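Local coordinates for 5-dehydro-2-deoxygluconokinase (Bacillus halodurans C-125, PDB 2QCV), which probably phosphorylates 5-dehydro-2-deoxy-D-gluconate with ATP to give its 6-phosphate, a step of myo-inositol degradation, as a PfkB-family sugar kinase, at residues A[197-210]-A[228-241]. Numbering follows the deposited sequence. Where two conformers were deposited one is given.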
loop_
_atom_site.group_PDB
_atom_site.type_symbol
_atom_site.label_atom_id
_atom_site.label_comp_id
_atom_site.label_asym_id
_atom_site.label_seq_id
_atom_site.Cartn_x
_atom_site.Cartn_y
_atom_site.Cartn_z
ATOM N N ALA A 197 26.312 5.378 -12.388
ATOM C CA ALA A 197 27.619 6.029 -12.573
ATOM C C ALA A 197 28.425 5.287 -13.635
ATOM O O ALA A 197 29.130 5.907 -14.444
ATOM C CB ALA A 197 28.413 6.096 -11.235
ATOM N N GLU A 198 28.291 3.955 -13.688
ATOM C CA GLU A 198 29.073 3.169 -14.631
ATOM C C GLU A 198 28.694 3.445 -16.092
ATOM O O GLU A 198 29.515 3.240 -16.974
ATOM C CB GLU A 198 28.916 1.680 -14.309
ATOM C CG GLU A 198 29.740 1.270 -13.062
ATOM C CD GLU A 198 29.377 -0.112 -12.539
ATOM O OE1 GLU A 198 28.604 -0.815 -13.224
ATOM O OE2 GLU A 198 29.872 -0.479 -11.447
ATOM N N GLN A 199 27.484 3.930 -16.291
ATOM C CA GLN A 199 26.907 4.256 -17.598
ATOM C C GLN A 199 27.133 5.703 -17.985
ATOM O O GLN A 199 26.874 6.095 -19.129
ATOM C CB GLN A 199 25.380 4.181 -17.531
ATOM C CG GLN A 199 24.761 2.929 -17.170
ATOM C CD GLN A 199 23.319 2.935 -17.592
ATOM O OE1 GLN A 199 23.021 3.001 -18.781
ATOM N NE2 GLN A 199 22.419 2.919 -16.636
ATOM N N SER A 200 27.556 6.529 -17.028
ATOM C CA SER A 200 27.581 7.995 -17.220
ATOM C C SER A 200 28.909 8.488 -17.770
ATOM O O SER A 200 29.924 7.824 -17.630
ATOM C CB SER A 200 27.309 8.690 -15.878
ATOM O OG SER A 200 26.018 8.361 -15.420
ATOM N N ASP A 201 28.894 9.688 -18.351
ATOM C CA ASP A 201 30.080 10.326 -18.913
ATOM C C ASP A 201 30.789 11.228 -17.900
ATOM O O ASP A 201 32.024 11.296 -17.840
ATOM C CB ASP A 201 29.633 11.119 -20.142
ATOM C CG ASP A 201 29.048 10.239 -21.178
ATOM O OD1 ASP A 201 29.747 9.303 -21.592
ATOM O OD2 ASP A 201 27.888 10.428 -21.572
ATOM N N ILE A 202 29.985 11.899 -17.091
ATOM C CA ILE A 202 30.477 12.789 -16.034
ATOM C C ILE A 202 29.717 12.466 -14.771
ATOM O O ILE A 202 28.480 12.381 -14.793
ATOM C CB ILE A 202 30.261 14.307 -16.383
ATOM C CG1 ILE A 202 30.889 14.645 -17.746
ATOM C CG2 ILE A 202 30.789 15.194 -15.241
ATOM C CD1 ILE A 202 30.616 16.096 -18.257
ATOM N N VAL A 203 30.441 12.307 -13.666
ATOM C CA VAL A 203 29.840 12.047 -12.367
ATOM C C VAL A 203 30.324 13.086 -11.379
ATOM O O VAL A 203 31.535 13.310 -11.272
ATOM C CB VAL A 203 30.176 10.616 -11.837
ATOM C CG1 VAL A 203 29.356 10.308 -10.584
ATOM C CG2 VAL A 203 29.882 9.581 -12.934
ATOM N N ILE A 204 29.374 13.735 -10.695
ATOM C CA ILE A 204 29.658 14.841 -9.765
ATOM C C ILE A 204 29.014 14.524 -8.431
ATOM O O ILE A 204 27.830 14.240 -8.398
ATOM C CB ILE A 204 29.066 16.174 -10.256
ATOM C CG1 ILE A 204 29.582 16.517 -11.661
ATOM C CG2 ILE A 204 29.407 17.281 -9.264
ATOM C CD1 ILE A 204 28.907 17.748 -12.299
ATOM N N GLY A 205 29.775 14.568 -7.343
ATOM C CA GLY A 205 29.233 14.263 -6.017
ATOM C C GLY A 205 30.204 14.621 -4.934
ATOM O O GLY A 205 31.379 14.879 -5.218
ATOM N N THR A 206 29.718 14.653 -3.698
ATOM C CA THR A 206 30.578 14.801 -2.564
ATOM C C THR A 206 31.284 13.486 -2.275
ATOM O O THR A 206 30.831 12.408 -2.671
ATOM C CB THR A 206 29.787 15.246 -1.302
ATOM O OG1 THR A 206 28.911 14.187 -0.887
ATOM C CG2 THR A 206 28.983 16.524 -1.567
ATOM N N ARG A 207 32.369 13.550 -1.516
ATOM C CA ARG A 207 33.076 12.338 -1.111
ATOM C C ARG A 207 32.107 11.410 -0.373
ATOM O O ARG A 207 32.109 10.230 -0.597
ATOM C CB ARG A 207 34.283 12.727 -0.243
ATOM C CG ARG A 207 35.167 11.601 0.284
ATOM C CD ARG A 207 35.792 10.763 -0.836
ATOM N NE ARG A 207 35.045 9.520 -1.068
ATOM C CZ ARG A 207 35.289 8.632 -2.028
ATOM N NH1 ARG A 207 36.286 8.816 -2.901
ATOM N NH2 ARG A 207 34.551 7.518 -2.101
ATOM N N GLU A 208 31.241 11.949 0.481
ATOM C CA GLU A 208 30.265 11.123 1.188
ATOM C C GLU A 208 29.301 10.411 0.241
ATOM O O GLU A 208 28.984 9.234 0.429
ATOM C CB GLU A 208 29.528 11.963 2.226
ATOM C CG GLU A 208 30.410 12.360 3.393
ATOM N N GLU A 209 28.911 11.085 -0.827
ATOM C CA GLU A 209 28.046 10.516 -1.838
ATOM C C GLU A 209 28.741 9.401 -2.639
ATOM O O GLU A 209 28.123 8.374 -2.967
ATOM C CB GLU A 209 27.511 11.631 -2.723
ATOM C CG GLU A 209 26.528 12.510 -2.017
ATOM C CD GLU A 209 26.129 13.801 -2.745
ATOM O OE1 GLU A 209 26.826 14.315 -3.630
ATOM O OE2 GLU A 209 25.050 14.310 -2.423
ATOM N N PHE A 210 30.016 9.565 -2.936
ATOM C CA PHE A 210 30.757 8.483 -3.558
ATOM C C PHE A 210 30.917 7.311 -2.617
ATOM O O PHE A 210 30.900 6.143 -3.090
ATOM C CB PHE A 210 32.115 8.937 -4.110
ATOM C CG PHE A 210 32.006 9.681 -5.453
ATOM C CD1 PHE A 210 31.942 8.980 -6.637
ATOM C CD2 PHE A 210 31.911 11.052 -5.492
ATOM C CE1 PHE A 210 31.846 9.658 -7.858
ATOM C CE2 PHE A 210 31.831 11.754 -6.737
ATOM C CZ PHE A 210 31.802 11.060 -7.895
ATOM N N TYR A 228 38.220 2.461 -10.179
ATOM C CA TYR A 228 36.988 1.718 -10.398
ATOM C C TYR A 228 36.149 2.281 -11.570
ATOM O O TYR A 228 35.923 1.592 -12.573
ATOM C CB TYR A 228 36.172 1.616 -9.053
ATOM C CG TYR A 228 34.672 1.506 -9.216
ATOM C CD1 TYR A 228 34.102 0.541 -10.041
ATOM C CD2 TYR A 228 33.816 2.343 -8.498
ATOM C CE1 TYR A 228 32.736 0.453 -10.193
ATOM C CE2 TYR A 228 32.464 2.265 -8.640
ATOM C CZ TYR A 228 31.917 1.318 -9.499
ATOM O OH TYR A 228 30.564 1.233 -9.640
ATOM N N LEU A 229 35.738 3.541 -11.485
ATOM C CA LEU A 229 34.794 4.072 -12.461
ATOM C C LEU A 229 35.387 4.236 -13.847
ATOM O O LEU A 229 34.664 4.129 -14.838
ATOM C CB LEU A 229 34.216 5.395 -11.975
ATOM C CG LEU A 229 33.177 5.250 -10.868
ATOM C CD1 LEU A 229 32.761 6.613 -10.416
ATOM C CD2 LEU A 229 31.960 4.411 -11.325
ATOM N N PHE A 230 36.701 4.412 -13.923
ATOM C CA PHE A 230 37.389 4.536 -15.217
ATOM C C PHE A 230 37.580 3.189 -15.936
ATOM O O PHE A 230 38.091 3.164 -17.051
ATOM C CB PHE A 230 38.728 5.279 -15.104
ATOM C CG PHE A 230 38.603 6.787 -14.885
ATOM C CD1 PHE A 230 37.559 7.518 -15.416
ATOM C CD2 PHE A 230 39.587 7.461 -14.218
ATOM C CE1 PHE A 230 37.453 8.863 -15.211
ATOM C CE2 PHE A 230 39.503 8.835 -14.017
ATOM C CZ PHE A 230 38.415 9.536 -14.513
ATOM N N LYS A 231 37.127 2.090 -15.329
ATOM C CA LYS A 231 36.922 0.827 -16.030
ATOM C C LYS A 231 35.619 0.849 -16.806
ATOM O O LYS A 231 35.374 -0.044 -17.581
ATOM C CB LYS A 231 36.885 -0.351 -15.048
ATOM C CG LYS A 231 38.217 -0.644 -14.447
ATOM C CD LYS A 231 38.072 -1.699 -13.344
ATOM C CE LYS A 231 39.364 -1.820 -12.568
ATOM N NZ LYS A 231 39.207 -2.741 -11.411
ATOM N N HIS A 232 34.791 1.881 -16.591
ATOM C CA HIS A 232 33.432 1.940 -17.133
ATOM C C HIS A 232 33.329 3.188 -18.023
ATOM O O HIS A 232 34.355 3.583 -18.600
ATOM C CB HIS A 232 32.416 1.871 -15.997
ATOM C CG HIS A 232 32.528 0.627 -15.179
ATOM N ND1 HIS A 232 31.872 -0.538 -15.509
ATOM C CD2 HIS A 232 33.256 0.347 -14.070
ATOM C CE1 HIS A 232 32.167 -1.477 -14.626
ATOM N NE2 HIS A 232 32.989 -0.965 -13.728
ATOM N N SER A 233 32.138 3.779 -18.159
ATOM C CA SER A 233 31.938 4.904 -19.061
ATOM C C SER A 233 32.553 6.257 -18.673
ATOM O O SER A 233 32.898 7.015 -19.562
ATOM C CB SER A 233 30.447 5.117 -19.328
ATOM O OG SER A 233 29.911 3.996 -20.015
ATOM N N PRO A 234 32.593 6.631 -17.375
ATOM C CA PRO A 234 33.017 8.017 -17.123
ATOM C C PRO A 234 34.339 8.436 -17.717
ATOM O O PRO A 234 35.311 7.651 -17.719
ATOM C CB PRO A 234 33.056 8.095 -15.589
ATOM C CG PRO A 234 32.012 7.120 -15.193
ATOM C CD PRO A 234 32.153 5.978 -16.134
ATOM N N GLU A 235 34.349 9.671 -18.222
ATOM C CA GLU A 235 35.566 10.364 -18.706
ATOM C C GLU A 235 35.982 11.492 -17.758
ATOM O O GLU A 235 37.100 11.943 -17.804
ATOM C CB GLU A 235 35.287 10.939 -20.117
ATOM C CG GLU A 235 34.366 12.176 -20.086
ATOM C CD GLU A 235 33.728 12.585 -21.451
ATOM O OE1 GLU A 235 33.945 11.861 -22.443
ATOM O OE2 GLU A 235 33.046 13.664 -21.503
ATOM N N LEU A 236 35.090 11.875 -16.839
ATOM C CA LEU A 236 35.304 12.972 -15.896
ATOM C C LEU A 236 34.585 12.707 -14.610
ATOM O O LEU A 236 33.377 12.457 -14.620
ATOM C CB LEU A 236 34.809 14.311 -16.469
ATOM C CG LEU A 236 34.962 15.578 -15.600
ATOM C CD1 LEU A 236 36.462 15.945 -15.251
ATOM C CD2 LEU A 236 34.274 16.729 -16.289
ATOM N N ILE A 237 35.314 12.767 -13.496
ATOM C CA ILE A 237 34.723 12.514 -12.194
ATOM C C ILE A 237 35.096 13.673 -11.300
ATOM O O ILE A 237 36.288 14.036 -11.192
ATOM C CB ILE A 237 35.254 11.165 -11.597
ATOM C CG1 ILE A 237 34.922 10.001 -12.530
ATOM C CG2 ILE A 237 34.767 10.933 -10.156
ATOM C CD1 ILE A 237 35.635 8.694 -12.229
ATOM N N VAL A 238 34.084 14.296 -10.712
ATOM C CA VAL A 238 34.292 15.444 -9.818
ATOM C C VAL A 238 33.898 15.079 -8.394
ATOM O O VAL A 238 32.758 14.706 -8.136
ATOM C CB VAL A 238 33.507 16.671 -10.304
ATOM C CG1 VAL A 238 33.716 17.835 -9.333
ATOM C CG2 VAL A 238 33.909 17.046 -11.796
ATOM N N ILE A 239 34.848 15.126 -7.468
ATOM C CA ILE A 239 34.607 14.690 -6.097
ATOM C C ILE A 239 34.800 15.911 -5.186
ATOM O O ILE A 239 35.882 16.503 -5.165
ATOM C CB ILE A 239 35.558 13.514 -5.650
ATOM C CG1 ILE A 239 35.556 12.364 -6.704
ATOM C CG2 ILE A 239 35.207 13.015 -4.211
ATOM C CD1 ILE A 239 36.395 11.126 -6.364
ATOM N N LYS A 240 33.739 16.296 -4.479
ATOM C CA LYS A 240 33.729 17.513 -3.649
ATOM C C LYS A 240 33.923 17.193 -2.179
ATOM O O LYS A 240 33.346 16.228 -1.633
ATOM C CB LYS A 240 32.414 18.244 -3.828
ATOM C CG LYS A 240 32.077 18.514 -5.310
ATOM C CD LYS A 240 30.703 19.099 -5.425
ATOM C CE LYS A 240 29.605 18.081 -5.315
ATOM N NZ LYS A 240 28.267 18.755 -5.088
ATOM N N HIS A 241 34.747 18.004 -1.536
ATOM C CA HIS A 241 35.115 17.805 -0.137
ATOM C C HIS A 241 34.858 19.059 0.723
ATOM O O HIS A 241 35.577 19.331 1.703
ATOM C CB HIS A 241 36.572 17.408 -0.033
ATOM C CG HIS A 241 36.933 16.128 -0.735
ATOM N ND1 HIS A 241 37.188 14.964 -0.044
ATOM C CD2 HIS A 241 37.089 15.825 -2.047
ATOM C CE1 HIS A 241 37.502 14.006 -0.897
ATOM N NE2 HIS A 241 37.469 14.503 -2.120
HETATM O O HOH W 1 29.835 1.390 -19.325
HETATM O O HOH W 2 32.142 8.663 -21.406
HETATM O O HOH W 3 26.586 16.545 -4.758
#
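E198 OE2 has two partners: Y228 OH donates to it over 2.6 Å, on its anti side and 23° out of the carboxylate plane, and R163 NH1 of the second subunit forms a salt bridge with it. E198 comes just before a parallel beta-alpha-beta unit in the central sheet of the ribokinase-like fold, where strands 202-206 and 236-240 run side by side and helix 222-229 belongs to the connection between them. E198 extends beyond CG, which sits 3.6 Å from the centroid of the H232 ring, over its face; the carboxylate stacks almost parallel to that imidazole but is turned 82° from the Y228 ring, whose edge it meets. With an alanine here, Y228 OH and R163 of the neighbouring subunit would probably lose their shared acceptor, and the H232 face its CH-pi partner. The backbone joins in as well: E198 O accepts from S233 N, and D201 O takes both E235 N (2.9 Å) and the longer, more bent L236 N. The strand ladder follows, its straightest rung V238 N to V203 O at 2.8 Å, and closes with R207 N on K240 O. I202, I204, L236 and V238 share the sheet face packed by helix 271-284. On the other face the F210 ring turns an edge to G205 O: its CZ is 3.7 Å from I237 CG2, and I239 CG1 comes over one ring face. T206 and E209 form a capping box that starts helix 207-213, while a water joins E209 OE1 to K240 NZ. R207 CG, anti to the backbone N (chi1 -180°), runs beside I239 toward T225 and N222, which bind NH1; R207 CB rests on the H241 ring, 3.5 Å from CE1.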